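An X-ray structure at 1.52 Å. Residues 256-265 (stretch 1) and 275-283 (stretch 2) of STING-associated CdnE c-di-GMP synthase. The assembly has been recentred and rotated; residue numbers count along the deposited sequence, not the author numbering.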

# COMPACT_ATOMS: atom_id res chain seq x y z
N MSE A 256 0.84 -12.83 -3.36
CA MSE A 256 1.32 -12.49 -4.72
C MSE A 256 2.01 -11.13 -4.71
O MSE A 256 3.06 -10.95 -5.37
CB MSE A 256 0.19 -12.48 -5.77
CG MSE A 256 -0.27 -13.90 -5.98
SE MSE A 256 -1.49 -14.04 -7.57
CE MSE A 256 -2.70 -12.47 -7.19
N ILE A 257 1.45 -10.16 -3.97
CA ILE A 257 2.06 -8.83 -3.96
C ILE A 257 3.47 -8.90 -3.37
O ILE A 257 4.45 -8.33 -3.92
CB ILE A 257 1.17 -7.89 -3.14
CG1 ILE A 257 -0.06 -7.55 -4.00
CG2 ILE A 257 1.95 -6.55 -2.79
CD1 ILE A 257 -1.17 -6.81 -3.24
N ARG A 258 3.60 -9.56 -2.20
CA ARG A 258 4.91 -9.62 -1.54
C ARG A 258 5.90 -10.39 -2.40
O ARG A 258 7.08 -10.04 -2.44
CB ARG A 258 4.75 -10.25 -0.14
CG ARG A 258 3.96 -9.30 0.79
CD ARG A 258 3.98 -9.77 2.25
NE ARG A 258 3.25 -11.02 2.33
CZ ARG A 258 2.06 -11.23 2.91
NH1 ARG A 258 1.33 -10.34 3.62
NH2 ARG A 258 1.57 -12.43 2.81
N PHE A 259 5.44 -11.48 -3.04
CA PHE A 259 6.33 -12.23 -3.94
C PHE A 259 6.86 -11.34 -5.04
O PHE A 259 8.07 -11.29 -5.26
CB PHE A 259 5.54 -13.40 -4.53
CG PHE A 259 6.30 -14.24 -5.51
CD1 PHE A 259 7.37 -14.98 -5.12
CD2 PHE A 259 5.86 -14.36 -6.78
CE1 PHE A 259 8.09 -15.78 -6.04
CE2 PHE A 259 6.55 -15.16 -7.69
CZ PHE A 259 7.64 -15.89 -7.31
N LEU A 260 5.98 -10.61 -5.74
CA LEU A 260 6.49 -9.80 -6.86
C LEU A 260 7.43 -8.70 -6.36
O LEU A 260 8.41 -8.35 -7.02
CB LEU A 260 5.34 -9.18 -7.67
CG LEU A 260 4.59 -9.97 -8.72
CD1 LEU A 260 3.83 -8.91 -9.59
CD2 LEU A 260 5.54 -10.80 -9.59
N LYS A 261 7.12 -8.10 -5.19
CA LYS A 261 8.02 -7.08 -4.63
C LYS A 261 9.39 -7.67 -4.33
O LYS A 261 10.42 -7.04 -4.62
CB LYS A 261 7.40 -6.49 -3.36
CG LYS A 261 6.26 -5.53 -3.60
CD LYS A 261 5.86 -4.95 -2.24
CE LYS A 261 4.70 -4.07 -2.31
NZ LYS A 261 4.67 -3.35 -0.96
N ASN A 262 9.44 -8.90 -3.82
CA ASN A 262 10.73 -9.53 -3.55
C ASN A 262 11.46 -9.82 -4.84
O ASN A 262 12.69 -9.66 -4.91
CB ASN A 262 10.51 -10.84 -2.74
CG ASN A 262 10.53 -10.58 -1.22
OD1 ASN A 262 11.54 -10.11 -0.69
ND2 ASN A 262 9.42 -10.83 -0.52
N ILE A 263 10.76 -10.36 -5.85
CA ILE A 263 11.42 -10.63 -7.14
C ILE A 263 11.99 -9.34 -7.70
O ILE A 263 13.12 -9.30 -8.18
CB ILE A 263 10.44 -11.26 -8.14
CG1 ILE A 263 9.94 -12.62 -7.66
CG2 ILE A 263 11.03 -11.37 -9.56
CD1 ILE A 263 10.96 -13.54 -7.15
N LYS A 264 11.21 -8.25 -7.65
CA LYS A 264 11.74 -6.99 -8.19
C LYS A 264 12.99 -6.53 -7.43
O LYS A 264 13.99 -6.04 -8.03
CB LYS A 264 10.65 -5.90 -8.13
CG LYS A 264 11.06 -4.70 -9.00
CD LYS A 264 9.86 -3.72 -9.19
CE LYS A 264 9.54 -2.97 -7.90
NZ LYS A 264 10.44 -1.75 -7.70
N TYR A 265 12.96 -6.67 -6.11
CA TYR A 265 14.03 -6.20 -5.26
C TYR A 265 15.33 -6.92 -5.57
O TYR A 265 16.38 -6.28 -5.69
CB TYR A 265 13.62 -6.37 -3.79
CG TYR A 265 14.50 -5.61 -2.82
CD1 TYR A 265 15.71 -6.14 -2.34
CD2 TYR A 265 14.10 -4.35 -2.37
CE1 TYR A 265 16.49 -5.40 -1.45
CE2 TYR A 265 14.88 -3.61 -1.44
CZ TYR A 265 16.05 -4.16 -1.01
OH TYR A 265 16.85 -3.42 -0.14
N SER A 275 10.53 2.61 -12.64
CA SER A 275 9.24 2.96 -13.19
C SER A 275 8.09 2.16 -12.59
O SER A 275 6.93 2.64 -12.60
CB SER A 275 9.22 2.76 -14.69
OG SER A 275 9.40 1.43 -15.06
N ILE A 276 8.36 0.95 -12.08
CA ILE A 276 7.34 0.12 -11.45
C ILE A 276 7.63 0.13 -9.96
O ILE A 276 8.72 -0.29 -9.55
CB ILE A 276 7.36 -1.32 -11.98
CG1 ILE A 276 6.81 -1.36 -13.43
CG2 ILE A 276 6.57 -2.33 -11.09
CD1 ILE A 276 5.32 -1.09 -13.58
N ARG A 277 6.69 0.63 -9.18
CA ARG A 277 6.82 0.76 -7.74
C ARG A 277 5.76 -0.10 -7.05
O ARG A 277 4.97 -0.79 -7.68
CB ARG A 277 6.67 2.21 -7.29
CG ARG A 277 7.57 3.21 -8.04
CD ARG A 277 8.99 3.20 -7.55
NE ARG A 277 9.69 4.33 -8.17
CZ ARG A 277 9.99 5.47 -7.55
NH1 ARG A 277 9.70 5.64 -6.26
NH2 ARG A 277 10.61 6.43 -8.23
N SER A 278 5.76 -0.03 -5.73
CA SER A 278 4.77 -0.78 -4.95
C SER A 278 3.34 -0.53 -5.44
O SER A 278 2.57 -1.49 -5.62
CB SER A 278 4.94 -0.41 -3.48
OG SER A 278 4.00 -1.08 -2.69
N PHE A 279 3.00 0.74 -5.71
CA PHE A 279 1.68 1.13 -6.20
C PHE A 279 1.30 0.32 -7.43
O PHE A 279 0.15 -0.14 -7.56
CB PHE A 279 1.81 2.67 -6.45
CG PHE A 279 0.69 3.33 -7.19
CD1 PHE A 279 -0.29 4.03 -6.44
CD2 PHE A 279 0.61 3.32 -8.56
CE1 PHE A 279 -1.35 4.69 -7.08
CE2 PHE A 279 -0.40 4.01 -9.22
CZ PHE A 279 -1.40 4.67 -8.47
N HIS A 280 2.25 0.16 -8.36
CA HIS A 280 1.94 -0.54 -9.60
C HIS A 280 1.84 -2.02 -9.37
O HIS A 280 0.99 -2.68 -10.00
CB HIS A 280 3.02 -0.27 -10.67
CG HIS A 280 3.25 1.17 -10.87
ND1 HIS A 280 4.21 1.86 -10.16
CD2 HIS A 280 2.64 2.09 -11.68
CE1 HIS A 280 4.19 3.14 -10.53
NE2 HIS A 280 3.28 3.29 -11.48
N ILE A 281 2.70 -2.59 -8.52
CA ILE A 281 2.61 -4.02 -8.21
C ILE A 281 1.28 -4.33 -7.55
O ILE A 281 0.60 -5.31 -7.90
CB ILE A 281 3.79 -4.46 -7.32
CG1 ILE A 281 5.03 -4.49 -8.19
CG2 ILE A 281 3.54 -5.87 -6.76
CD1 ILE A 281 6.33 -4.73 -7.42
N ASN A 282 0.86 -3.46 -6.62
CA ASN A 282 -0.44 -3.66 -5.97
C ASN A 282 -1.53 -3.71 -7.02
O ASN A 282 -2.41 -4.57 -6.98
CB ASN A 282 -0.76 -2.51 -5.01
CG ASN A 282 0.11 -2.47 -3.77
OD1 ASN A 282 0.75 -3.44 -3.40
ND2 ASN A 282 0.13 -1.28 -3.11
N ALA A 283 -1.52 -2.73 -7.94
CA ALA A 283 -2.57 -2.62 -8.96
C ALA A 283 -2.57 -3.82 -9.91
O ALA A 283 -3.64 -4.33 -10.28
CB ALA A 283 -2.40 -1.31 -9.75
O HOH W 1 2.00 -2.78 -1.05

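Stretch 1 is helical throughout, part of a longer helix. Stretch 2 opens with a short loop and enters a helix at S278, with R277 at the N-cap position. The two helices run in roughly opposing directions, at 137° between their N-to-C vectors. Their axes come within 9.5 Å. I257 lies across from N282, with 6.1 Å between their CA atoms. Further along, the CA atoms of K261 and S278 are 7.1 Å apart, and those of K264 and I276 are 9.0 Å apart.

I281 covers the most surface in this contact. Its CA-to-CB bond points toward stretch 1, and its side chain sits as a knob among I257, L260, K261 and K264. These four positions make one face of the helix, spaced by three and four residues. I281 CG2 lies 3.9 Å from L260 CB and 4.3 Å from I257 CG2. I281 CD1 approaches the two lysines, at 3.9 Å from K261 CG and 3.7 Å from K264 CE. The lysines thus line the pocket with their methylenes, and their charged ends reach other partners.

K264 is second in area. Its CA-to-CB bond also points toward stretch 2. Its chi1 and chi2 are both t, then chi3 and chi4 turn to p, so the chain bends near its end. K264 NZ donates a hydrogen bond to I276 O at 2.9 Å. This carbonyl belongs to the loop ahead of the helix, so the bond ties the loop to stretch 1. The same pair has an apolar side: K264 CD is 4.0 Å from I276 CG2. One lysine therefore serves both the greasy packing and the polar anchor.

K261 does similar work nearer the middle. Its CA-to-CB bond points sideways, but the side chain is nearly extended beyond chi1 and its end comes nearer to stretch 2. K261 NZ lies 2.9 Å from S278 OG. K261 NZ also donates to the O of water 1 at 2.7 Å, and that O donates onward to N282 OD1, also at 2.7 Å. The water thus links the ammonium group of K261 to the amide of N282. N282 OD1 also comes within 3.4 Å of I257 CG2, a van der Waals contact where the backbones are closest.

Within stretch 2, R277 N donates to H280 ND1 at 2.9 Å, a nearly straight bond that secures the start of the helix. The interface thus has an isoleucine knob at its centre, with polar contacts made by the ends of the two lysines that line its pocket.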